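Local atomic coordinates of aminopeptidase N family protein (Idiomarina loihiensis L2TR, PDB entry 4FGM), a protein that probably acts as a zinc-dependent aminopeptidase of the M61 family, removing residues from the amino end of peptides. Residues Leu537-Ile548 against Leu559-Ala567; Ile383-Gln394 against Gly433-Leu444. All coordinates share one frame; numbering follows the deposited sequence.

The two contacts lie in different parts of one chain and do not touch. Their centres are 41 Å apart, and their nearest atoms are about 20 Å apart. Contact 2 comes first along the chain. It pairs helix 378-394 with helix 437-445 in the helical region that also carries the zinc site of His273, His277 and Glu307. Contact 1 follows, in the antiparallel sheet built from residues 489-562, which probably belongs to a PDZ domain. It joins the hairpin strands 545-552 and 555-562. Contact 2 thus packs helices near the bound zinc, with the Ile383 and Glu307 side chains about 11 Å apart, while contact 1 lies in a sheet away from it.

Contact 1 of 2, residues Leu537-Ile548 against Leu559-Ala567; sequences LERYIPGDTVTI and LELTWQEPA
Trp563 lies against Tyr540, its indole NE1 over one face of the phenol ring, 3.5 Å from Tyr540 CG. The two planes are nearly parallel, at 23°, but slid apart, and the rings barely overlap. Trp563 CG stands beside its own backbone N, chi1 -58°, and the indole lies against Tyr540, Val546 and Leu537. Its far corner meets Leu537 at about a right angle, with Trp563 CH2 3.8 Å from Leu537 CG. Val546 adds both methyls near NE1, and Leu561 CD2 sits over the centre of one indole face. Outside the segments, Phe487 meets the indole edge-to-face, and the Tyr540 hydroxyl is hydrogen-bonded to Asp524.

These side chains close the open end of the antiparallel hairpin 545-552 and 555-562, in a sheet consistent with a PDZ domain. Val546 and Leu561 form a hydrogen-bonded pair, as do Ile548 and Leu559. All four point to the face that holds the indole, where Ile548 CG1 rests 3.8 Å from Leu561 CB. Thr545 and Thr562 are a non-hydrogen-bonded pair on the other face. Their hydroxyls join directly, OG1 to OG1 at 2.9 Å. Thr545 CG2 is anti to the backbone N and packs 3.4 Å from Glu560 CG.

Beyond the strands, Trp563 N bonds to Asp544 O. Gly543 N then reaches Trp563 O at 2.8 Å. Gly543 belongs to a type II turn from Ile541 to Asp544, which Asp544 OD2 braces by accepting a bond from Ile541 N at 3.0 Å.

Contact 2 of 2, residues Ile383-Gln394 against Gly433-Leu444; sequences IALSLDLMLRLQ and GIDISDFLKDAL
A nearly antiparallel helix pair, 175° between the short axes, packs here round one knob-into-hole contact in the helical part of the M61 peptidase. The knob is Phe439, set among Ile383, Ser386, Leu387 and Met390. Met390, a selenomethionine, makes a Met-aromatic contact. Its SE lies over one face of the Phe439 ring, 3.9 Å from the centroid, and Ala443 CB covers the opposite face. Leu387 CD2 comes to the ring edge, 3.8 Å from Phe439 CE2. Met390 bends at its end, chi3 80°, and brings CE to within 3.7 Å of Ile436 CG2. Near the start of 383-394, the Ile383 and Leu444 side chains cross at about a right angle, CD1 to CD1 at 3.7 Å.

At the other end the extended Gln394 side chain holds Asp435 by its backbone. Gln394 OE1 accepts from Asp435 N at 2.7 Å. Gln394 NE2 gives a more bent bond to Asp435 O at 3.2 Å, from above the carbonyl plane. A leucine in place of Gln394 would probably leave both Asp435 groups without these partners and free the chain before Ile436, at the N-cap position, to shift. Helix 453-457 touches Met390, helix 423-429 Ile436 and Leu440, and helix 308-320 Ala384 and Leu385.

Contact 1 of 2, residues Leu537-Ile548 against Leu559-Ala567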
loop_
_atom_site.group_PDB
_atom_site.type_symbol
_atom_site.label_atom_id
_atom_site.label_comp_id
_atom_site.label_asym_id
_atom_site.label_seq_id
_atom_site.Cartn_x
_atom_site.Cartn_y
_atom_site.Cartn_z
ATOM N N LEU A 537 2.085 6.484 -35.216
ATOM C CA LEU A 537 1.358 7.642 -34.707
ATOM C C LEU A 537 1.985 9.014 -34.906
ATOM O O LEU A 537 1.301 10.019 -34.775
ATOM C CB LEU A 537 1.025 7.434 -33.236
ATOM C CG LEU A 537 -0.289 6.679 -33.048
ATOM C CD1 LEU A 537 -0.341 5.471 -33.961
ATOM C CD2 LEU A 537 -0.419 6.263 -31.599
ATOM N N GLU A 538 3.272 9.069 -35.230
ATOM C CA GLU A 538 3.939 10.356 -35.460
ATOM C C GLU A 538 3.585 10.839 -36.874
ATOM O O GLU A 538 4.150 11.802 -37.376
ATOM C CB GLU A 538 5.468 10.194 -35.330
ATOM C CG GLU A 538 6.197 10.046 -36.661
ATOM C CD GLU A 538 7.289 8.984 -36.653
ATOM O OE1 GLU A 538 7.341 8.181 -37.617
ATOM O OE2 GLU A 538 8.103 8.956 -35.702
ATOM N N ARG A 539 2.637 10.165 -37.507
ATOM C CA ARG A 539 2.230 10.507 -38.861
ATOM C C ARG A 539 0.879 11.154 -38.919
ATOM O O ARG A 539 0.407 11.519 -39.990
ATOM C CB ARG A 539 2.192 9.249 -39.720
ATOM C CG ARG A 539 3.548 8.768 -40.119
ATOM C CD ARG A 539 3.518 7.303 -40.361
ATOM N NE ARG A 539 4.848 6.789 -40.638
ATOM C CZ ARG A 539 5.166 5.505 -40.541
ATOM N NH1 ARG A 539 4.246 4.624 -40.179
ATOM N NH2 ARG A 539 6.400 5.103 -40.794
ATOM N N TYR A 540 0.253 11.304 -37.766
ATOM C CA TYR A 540 -1.072 11.877 -37.734
ATOM C C TYR A 540 -1.186 13.131 -36.902
ATOM O O TYR A 540 -0.355 13.399 -36.043
ATOM C CB TYR A 540 -2.042 10.827 -37.202
ATOM C CG TYR A 540 -1.946 9.538 -37.964
ATOM C CD1 TYR A 540 -2.410 9.454 -39.270
ATOM C CD2 TYR A 540 -1.352 8.418 -37.400
ATOM C CE1 TYR A 540 -2.288 8.291 -39.993
ATOM C CE2 TYR A 540 -1.222 7.244 -38.120
ATOM C CZ TYR A 540 -1.692 7.187 -39.414
ATOM O OH TYR A 540 -1.568 6.023 -40.136
ATOM N N ILE A 541 -2.231 13.899 -37.188
ATOM C CA ILE A 541 -2.534 15.110 -36.447
ATOM C C ILE A 541 -4.034 15.057 -36.180
ATOM O O ILE A 541 -4.769 14.346 -36.857
ATOM C CB ILE A 541 -2.188 16.404 -37.241
ATOM C CG1 ILE A 541 -3.032 16.494 -38.510
ATOM C CG2 ILE A 541 -0.700 16.424 -37.575
ATOM C CD1 ILE A 541 -2.870 17.811 -39.238
ATOM N N PRO A 542 -4.507 15.796 -35.174
ATOM C CA PRO A 542 -5.941 15.776 -34.875
ATOM C C PRO A 542 -6.791 15.993 -36.131
ATOM O O PRO A 542 -6.496 16.861 -36.951
ATOM C CB PRO A 542 -6.090 16.903 -33.854
ATOM C CG PRO A 542 -4.785 16.843 -33.114
ATOM C CD PRO A 542 -3.776 16.666 -34.236
ATOM N N GLY A 543 -7.838 15.191 -36.278
ATOM C CA GLY A 543 -8.705 15.313 -37.433
ATOM C C GLY A 543 -8.484 14.216 -38.460
ATOM O O GLY A 543 -9.360 13.950 -39.281
ATOM N N ASP A 544 -7.317 13.577 -38.431
ATOM C CA ASP A 544 -7.049 12.508 -39.380
ATOM C C ASP A 544 -7.838 11.263 -38.997
ATOM O O ASP A 544 -8.066 10.989 -37.819
ATOM C CB ASP A 544 -5.557 12.166 -39.422
ATOM C CG ASP A 544 -4.731 13.234 -40.109
ATOM O OD1 ASP A 544 -5.304 14.003 -40.906
ATOM O OD2 ASP A 544 -3.507 13.294 -39.867
ATOM N N THR A 545 -8.263 10.510 -40.000
ATOM C CA THR A 545 -9.009 9.291 -39.749
ATOM C C THR A 545 -8.284 8.077 -40.317
ATOM O O THR A 545 -7.774 8.111 -41.431
ATOM C CB THR A 545 -10.413 9.361 -40.363
ATOM O OG1 THR A 545 -11.117 10.471 -39.797
ATOM C CG2 THR A 545 -11.188 8.066 -40.072
ATOM N N VAL A 546 -8.231 7.013 -39.525
ATOM C CA VAL A 546 -7.593 5.774 -39.937
ATOM C C VAL A 546 -8.482 4.613 -39.532
ATOM O O VAL A 546 -9.373 4.751 -38.686
ATOM C CB VAL A 546 -6.226 5.575 -39.268
ATOM C CG1 VAL A 546 -5.280 6.700 -39.658
ATOM C CG2 VAL A 546 -6.395 5.498 -37.757
ATOM N N THR A 547 -8.240 3.468 -40.150
ATOM C CA THR A 547 -8.997 2.276 -39.844
ATOM C C THR A 547 -8.203 1.484 -38.815
ATOM O O THR A 547 -6.978 1.411 -38.890
ATOM C CB THR A 547 -9.219 1.440 -41.117
ATOM O OG1 THR A 547 -10.045 2.184 -42.019
ATOM C CG2 THR A 547 -9.903 0.115 -40.789
ATOM N N ILE A 548 -8.900 0.919 -37.836
ATOM C CA ILE A 548 -8.237 0.133 -36.807
ATOM C C ILE A 548 -8.763 -1.286 -36.899
ATOM O O ILE A 548 -9.969 -1.489 -37.038
ATOM C CB ILE A 548 -8.566 0.632 -35.381
ATOM C CG1 ILE A 548 -8.142 2.092 -35.200
ATOM C CG2 ILE A 548 -7.905 -0.299 -34.352
ATOM C CD1 ILE A 548 -6.666 2.331 -35.282
ATOM N N LEU A 559 -12.649 -1.106 -37.323
ATOM C CA LEU A 559 -13.158 0.157 -36.809
ATOM C C LEU A 559 -12.559 1.392 -37.471
ATOM O O LEU A 559 -11.470 1.354 -38.047
ATOM C CB LEU A 559 -12.886 0.230 -35.302
ATOM C CG LEU A 559 -13.337 -0.970 -34.460
ATOM C CD1 LEU A 559 -12.820 -0.850 -33.035
ATOM C CD2 LEU A 559 -14.850 -1.039 -34.465
ATOM N N GLU A 560 -13.291 2.496 -37.380
ATOM C CA GLU A 560 -12.829 3.765 -37.915
ATOM C C GLU A 560 -12.517 4.663 -36.716
ATOM O O GLU A 560 -13.330 4.801 -35.800
ATOM C CB GLU A 560 -13.899 4.419 -38.801
ATOM C CG GLU A 560 -13.627 5.901 -39.071
ATOM C CD GLU A 560 -14.559 6.517 -40.111
ATOM O OE1 GLU A 560 -14.445 6.159 -41.303
ATOM O OE2 GLU A 560 -15.401 7.362 -39.733
ATOM N N LEU A 561 -11.332 5.256 -36.714
ATOM C CA LEU A 561 -10.946 6.132 -35.619
ATOM C C LEU A 561 -10.457 7.500 -36.102
ATOM O O LEU A 561 -9.676 7.608 -37.056
ATOM C CB LEU A 561 -9.867 5.445 -34.764
ATOM C CG LEU A 561 -9.275 6.202 -33.574
ATOM C CD1 LEU A 561 -8.671 5.204 -32.604
ATOM C CD2 LEU A 561 -8.220 7.207 -34.047
ATOM N N THR A 562 -10.935 8.548 -35.446
ATOM C CA THR A 562 -10.519 9.898 -35.797
ATOM C C THR A 562 -9.767 10.460 -34.608
ATOM O O THR A 562 -10.322 10.589 -33.520
ATOM C CB THR A 562 -11.721 10.803 -36.122
ATOM O OG1 THR A 562 -12.469 10.230 -37.203
ATOM C CG2 THR A 562 -11.231 12.191 -36.538
ATOM N N TRP A 563 -8.495 10.781 -34.820
ATOM C CA TRP A 563 -7.647 11.304 -33.755
ATOM C C TRP A 563 -8.147 12.633 -33.236
ATOM O O TRP A 563 -8.273 13.592 -33.995
ATOM C CB TRP A 563 -6.210 11.471 -34.249
ATOM C CG TRP A 563 -5.609 10.208 -34.755
ATOM C CD1 TRP A 563 -5.393 9.865 -36.058
ATOM C CD2 TRP A 563 -5.153 9.101 -33.964
ATOM N NE1 TRP A 563 -4.823 8.615 -36.129
ATOM C CE2 TRP A 563 -4.665 8.125 -34.859
ATOM C CE3 TRP A 563 -5.106 8.844 -32.586
ATOM C CZ2 TRP A 563 -4.143 6.903 -34.419
ATOM C CZ3 TRP A 563 -4.588 7.632 -32.149
ATOM C CH2 TRP A 563 -4.111 6.676 -33.064
ATOM N N GLN A 564 -8.426 12.688 -31.939
ATOM C CA GLN A 564 -8.900 13.916 -31.317
ATOM C C GLN A 564 -7.710 14.762 -30.908
ATOM O O GLN A 564 -6.558 14.354 -31.056
ATOM C CB GLN A 564 -9.713 13.622 -30.052
ATOM C CG GLN A 564 -11.078 13.013 -30.254
ATOM C CD GLN A 564 -11.783 12.760 -28.924
ATOM O OE1 GLN A 564 -11.200 12.942 -27.850
ATOM N NE2 GLN A 564 -13.035 12.332 -28.991
ATOM N N GLU A 565 -8.004 15.951 -30.395
ATOM C CA GLU A 565 -6.971 16.842 -29.897
ATOM C C GLU A 565 -6.648 16.180 -28.555
ATOM O O GLU A 565 -7.460 16.212 -27.629
ATOM C CB GLU A 565 -7.548 18.243 -29.682
ATOM C CG GLU A 565 -6.519 19.288 -29.297
ATOM C CD GLU A 565 -5.491 19.523 -30.387
ATOM O OE1 GLU A 565 -5.886 19.959 -31.492
ATOM O OE2 GLU A 565 -4.290 19.268 -30.142
ATOM N N PRO A 566 -5.467 15.553 -28.438
ATOM C CA PRO A 566 -5.076 14.879 -27.195
ATOM C C PRO A 566 -5.020 15.759 -25.953
ATOM O O PRO A 566 -4.748 16.957 -26.028
ATOM C CB PRO A 566 -3.719 14.282 -27.543
ATOM C CG PRO A 566 -3.159 15.294 -28.475
ATOM C CD PRO A 566 -4.337 15.597 -29.379
ATOM N N ALA A 567 -5.283 15.142 -24.807
ATOM C CA ALA A 567 -5.266 15.845 -23.533
ATOM C C ALA A 567 -3.837 16.184 -23.121
ATOM O O ALA A 567 -2.924 15.374 -23.288
ATOM C CB ALA A 567 -5.930 14.980 -22.452
#

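Contact 2 of 2, residues Ile383-Gln394 against Gly433-Leu444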
loop_
_atom_site.group_PDB
_atom_site.type_symbol
_atom_site.label_atom_id
_atom_site.label_comp_id
_atom_site.label_asym_id
_atom_site.label_seq_id
_atom_site.Cartn_x
_atom_site.Cartn_y
_atom_site.Cartn_z
ATOM N N ILE A 383 -4.140 16.911 -1.506
ATOM C CA ILE A 383 -4.791 17.661 -0.443
ATOM C C ILE A 383 -3.711 18.006 0.577
ATOM O O ILE A 383 -3.595 19.150 1.018
ATOM C CB ILE A 383 -5.880 16.821 0.251
ATOM C CG1 ILE A 383 -7.098 16.691 -0.667
ATOM C CG2 ILE A 383 -6.243 17.443 1.601
ATOM C CD1 ILE A 383 -8.262 15.935 -0.049
ATOM N N ALA A 384 -2.915 17.005 0.944
ATOM C CA ALA A 384 -1.832 17.198 1.905
ATOM C C ALA A 384 -0.872 18.269 1.396
ATOM O O ALA A 384 -0.417 19.114 2.161
ATOM C CB ALA A 384 -1.080 15.877 2.136
ATOM N N LEU A 385 -0.564 18.223 0.103
ATOM C CA LEU A 385 0.334 19.202 -0.505
ATOM C C LEU A 385 -0.237 20.600 -0.326
ATOM O O LEU A 385 0.478 21.536 0.033
ATOM C CB LEU A 385 0.493 18.932 -2.000
ATOM C CG LEU A 385 1.129 20.074 -2.801
ATOM C CD1 LEU A 385 2.629 20.118 -2.532
ATOM C CD2 LEU A 385 0.852 19.877 -4.284
ATOM N N SER A 386 -1.536 20.726 -0.585
ATOM C CA SER A 386 -2.221 22.004 -0.472
ATOM C C SER A 386 -2.163 22.542 0.953
ATOM O O SER A 386 -1.789 23.693 1.172
ATOM C CB SER A 386 -3.679 21.860 -0.909
ATOM O OG SER A 386 -3.772 21.334 -2.222
ATOM N N LEU A 387 -2.528 21.705 1.920
ATOM C CA LEU A 387 -2.515 22.113 3.321
ATOM C C LEU A 387 -1.129 22.565 3.772
ATOM O O LEU A 387 -0.991 23.573 4.464
ATOM C CB LEU A 387 -2.997 20.967 4.215
ATOM C CG LEU A 387 -4.459 20.531 4.105
ATOM C CD1 LEU A 387 -4.693 19.315 4.995
ATOM C CD2 LEU A 387 -5.379 21.671 4.519
ATOM N N ASP A 388 -0.102 21.826 3.377
ATOM C CA ASP A 388 1.254 22.179 3.768
ATOM C C ASP A 388 1.618 23.570 3.243
ATOM O O ASP A 388 2.170 24.394 3.967
ATOM C CB ASP A 388 2.247 21.139 3.238
ATOM C CG ASP A 388 3.539 21.104 4.034
ATOM O OD1 ASP A 388 3.641 21.823 5.051
ATOM O OD2 ASP A 388 4.453 20.347 3.649
ATOM N N LEU A 389 1.302 23.826 1.981
ATOM C CA LEU A 389 1.600 25.115 1.370
ATOM C C LEU A 389 0.731 26.232 1.944
ATOM O O LEU A 389 1.218 27.326 2.226
ATOM C CB LEU A 389 1.421 25.016 -0.147
ATOM C CG LEU A 389 2.683 24.730 -0.978
ATOM C CD1 LEU A 389 3.697 23.922 -0.193
ATOM C CD2 LEU A 389 2.285 24.011 -2.249
HETATM N N MSE A 390 -0.553 25.949 2.125
HETATM C CA MSE A 390 -1.472 26.935 2.667
HETATM C C MSE A 390 -1.123 27.326 4.103
HETATM O O MSE A 390 -1.088 28.509 4.439
HETATM C CB MSE A 390 -2.896 26.405 2.605
HETATM C CG MSE A 390 -3.473 26.407 1.202
HETATM SE SE MSE A 390 -5.222 25.604 1.132
HETATM C CE MSE A 390 -6.291 27.086 1.774
ATOM N N LEU A 391 -0.866 26.329 4.942
ATOM C CA LEU A 391 -0.511 26.569 6.333
ATOM C C LEU A 391 0.781 27.378 6.433
ATOM O O LEU A 391 0.942 28.199 7.334
ATOM C CB LEU A 391 -0.347 25.233 7.069
ATOM C CG LEU A 391 -1.530 24.665 7.863
ATOM C CD1 LEU A 391 -2.854 25.059 7.246
ATOM C CD2 LEU A 391 -1.392 23.156 7.920
ATOM N N ARG A 392 1.701 27.152 5.505
ATOM C CA ARG A 392 2.962 27.873 5.529
ATOM C C ARG A 392 2.762 29.351 5.223
ATOM O O ARG A 392 3.296 30.207 5.921
ATOM C CB ARG A 392 3.952 27.246 4.539
ATOM C CG ARG A 392 4.386 25.838 4.939
ATOM C CD ARG A 392 5.301 25.201 3.914
ATOM N NE ARG A 392 5.563 23.798 4.222
ATOM C CZ ARG A 392 6.778 23.282 4.401
ATOM N NH1 ARG A 392 7.860 24.051 4.305
ATOM N NH2 ARG A 392 6.916 21.990 4.666
ATOM N N LEU A 393 1.982 29.651 4.190
ATOM C CA LEU A 393 1.734 31.039 3.814
ATOM C C LEU A 393 0.911 31.779 4.874
ATOM O O LEU A 393 1.156 32.951 5.153
ATOM C CB LEU A 393 1.007 31.091 2.467
ATOM C CG LEU A 393 1.726 30.436 1.287
ATOM C CD1 LEU A 393 0.812 30.432 0.075
ATOM C CD2 LEU A 393 3.018 31.179 0.990
ATOM N N GLN A 394 -0.053 31.080 5.463
ATOM C CA GLN A 394 -0.927 31.661 6.475
ATOM C C GLN A 394 -0.291 31.861 7.848
ATOM O O GLN A 394 -0.843 32.570 8.692
ATOM C CB GLN A 394 -2.191 30.808 6.619
ATOM C CG GLN A 394 -3.203 31.006 5.506
ATOM C CD GLN A 394 -4.434 30.137 5.683
ATOM O OE1 GLN A 394 -4.914 29.940 6.803
ATOM N NE2 GLN A 394 -4.963 29.625 4.578
ATOM N N GLY A 433 -5.084 31.703 13.746
ATOM C CA GLY A 433 -4.401 32.302 12.613
ATOM C C GLY A 433 -4.487 31.625 11.261
ATOM O O GLY A 433 -3.867 32.094 10.301
ATOM N N ILE A 434 -5.241 30.536 11.166
ATOM C CA ILE A 434 -5.365 29.834 9.895
ATOM C C ILE A 434 -6.797 29.431 9.582
ATOM O O ILE A 434 -7.552 29.028 10.467
ATOM C CB ILE A 434 -4.492 28.560 9.862
ATOM C CG1 ILE A 434 -4.897 27.629 10.998
ATOM C CG2 ILE A 434 -3.020 28.925 9.971
ATOM C CD1 ILE A 434 -4.988 26.186 10.582
ATOM N N ASP A 435 -7.160 29.551 8.310
ATOM C CA ASP A 435 -8.491 29.195 7.834
ATOM C C ASP A 435 -8.351 28.429 6.518
ATOM O O ASP A 435 -7.942 28.991 5.502
ATOM C CB ASP A 435 -9.335 30.450 7.602
ATOM C CG ASP A 435 -10.761 30.126 7.194
ATOM O OD1 ASP A 435 -11.353 30.910 6.422
ATOM O OD2 ASP A 435 -11.296 29.093 7.651
ATOM N N ILE A 436 -8.676 27.141 6.552
ATOM C CA ILE A 436 -8.599 26.294 5.367
ATOM C C ILE A 436 -9.918 25.551 5.189
ATOM O O ILE A 436 -10.032 24.670 4.341
ATOM C CB ILE A 436 -7.433 25.260 5.472
ATOM C CG1 ILE A 436 -7.446 24.565 6.838
ATOM C CG2 ILE A 436 -6.091 25.955 5.261
ATOM C CD1 ILE A 436 -8.574 23.580 7.026
ATOM N N SER A 437 -10.909 25.932 5.989
ATOM C CA SER A 437 -12.229 25.309 5.973
ATOM C C SER A 437 -12.900 25.144 4.609
ATOM O O SER A 437 -13.224 24.023 4.209
ATOM C CB SER A 437 -13.179 26.070 6.901
ATOM O OG SER A 437 -14.430 25.406 6.994
ATOM N N ASP A 438 -13.128 26.246 3.900
ATOM C CA ASP A 438 -13.785 26.145 2.600
ATOM C C ASP A 438 -13.018 25.248 1.646
ATOM O O ASP A 438 -13.607 24.427 0.942
ATOM C CB ASP A 438 -13.981 27.528 1.969
ATOM C CG ASP A 438 -15.021 28.353 2.697
ATOM O OD1 ASP A 438 -15.935 27.752 3.302
ATOM O OD2 ASP A 438 -14.934 29.598 2.653
ATOM N N PHE A 439 -11.700 25.394 1.625
ATOM C CA PHE A 439 -10.888 24.579 0.742
ATOM C C PHE A 439 -11.008 23.088 1.037
ATOM O O PHE A 439 -11.306 22.294 0.144
ATOM C CB PHE A 439 -9.421 24.969 0.849
ATOM C CG PHE A 439 -8.494 23.864 0.456
ATOM C CD1 PHE A 439 -8.314 23.528 -0.883
ATOM C CD2 PHE A 439 -7.852 23.111 1.430
ATOM C CE1 PHE A 439 -7.516 22.441 -1.247
ATOM C CE2 PHE A 439 -7.051 22.021 1.082
ATOM C CZ PHE A 439 -6.879 21.687 -0.260
ATOM N N LEU A 440 -10.761 22.715 2.291
ATOM C CA LEU A 440 -10.803 21.319 2.702
ATOM C C LEU A 440 -12.170 20.657 2.512
ATOM O O LEU A 440 -12.240 19.487 2.133
ATOM C CB LEU A 440 -10.336 21.179 4.157
ATOM C CG LEU A 440 -9.979 19.749 4.601
ATOM C CD1 LEU A 440 -8.801 19.237 3.791
ATOM C CD2 LEU A 440 -9.633 19.726 6.074
ATOM N N LYS A 441 -13.251 21.390 2.768
ATOM C CA LYS A 441 -14.590 20.831 2.582
ATOM C C LYS A 441 -14.844 20.518 1.107
ATOM O O LYS A 441 -15.468 19.509 0.779
ATOM C CB LYS A 441 -15.673 21.795 3.076
ATOM C CG LYS A 441 -15.959 21.726 4.558
ATOM C CD LYS A 441 -17.126 22.630 4.908
ATOM C CE LYS A 441 -17.347 22.715 6.405
ATOM N NZ LYS A 441 -18.407 23.711 6.726
ATOM N N ASP A 442 -14.375 21.388 0.218
ATOM C CA ASP A 442 -14.562 21.162 -1.213
ATOM C C ASP A 442 -13.658 20.027 -1.664
ATOM O O ASP A 442 -14.056 19.190 -2.473
ATOM C CB ASP A 442 -14.245 22.425 -2.027
ATOM C CG ASP A 442 -15.236 23.553 -1.770
ATOM O OD1 ASP A 442 -16.386 23.260 -1.376
ATOM O OD2 ASP A 442 -14.868 24.730 -1.975
ATOM N N ALA A 443 -12.443 19.999 -1.124
ATOM C CA ALA A 443 -11.472 18.968 -1.463
ATOM C C ALA A 443 -11.966 17.601 -1.010
ATOM O O ALA A 443 -11.735 16.591 -1.675
ATOM C CB ALA A 443 -10.131 19.278 -0.801
ATOM N N LEU A 444 -12.663 17.593 0.119
ATOM C CA LEU A 444 -13.176 16.373 0.722
ATOM C C LEU A 444 -14.535 15.863 0.245
ATOM O O LEU A 444 -14.733 14.651 0.116
ATOM C CB LEU A 444 -13.230 16.551 2.246
ATOM C CG LEU A 444 -12.131 15.982 3.155
ATOM C CD1 LEU A 444 -10.745 16.295 2.626
ATOM C CD2 LEU A 444 -12.321 16.556 4.548
#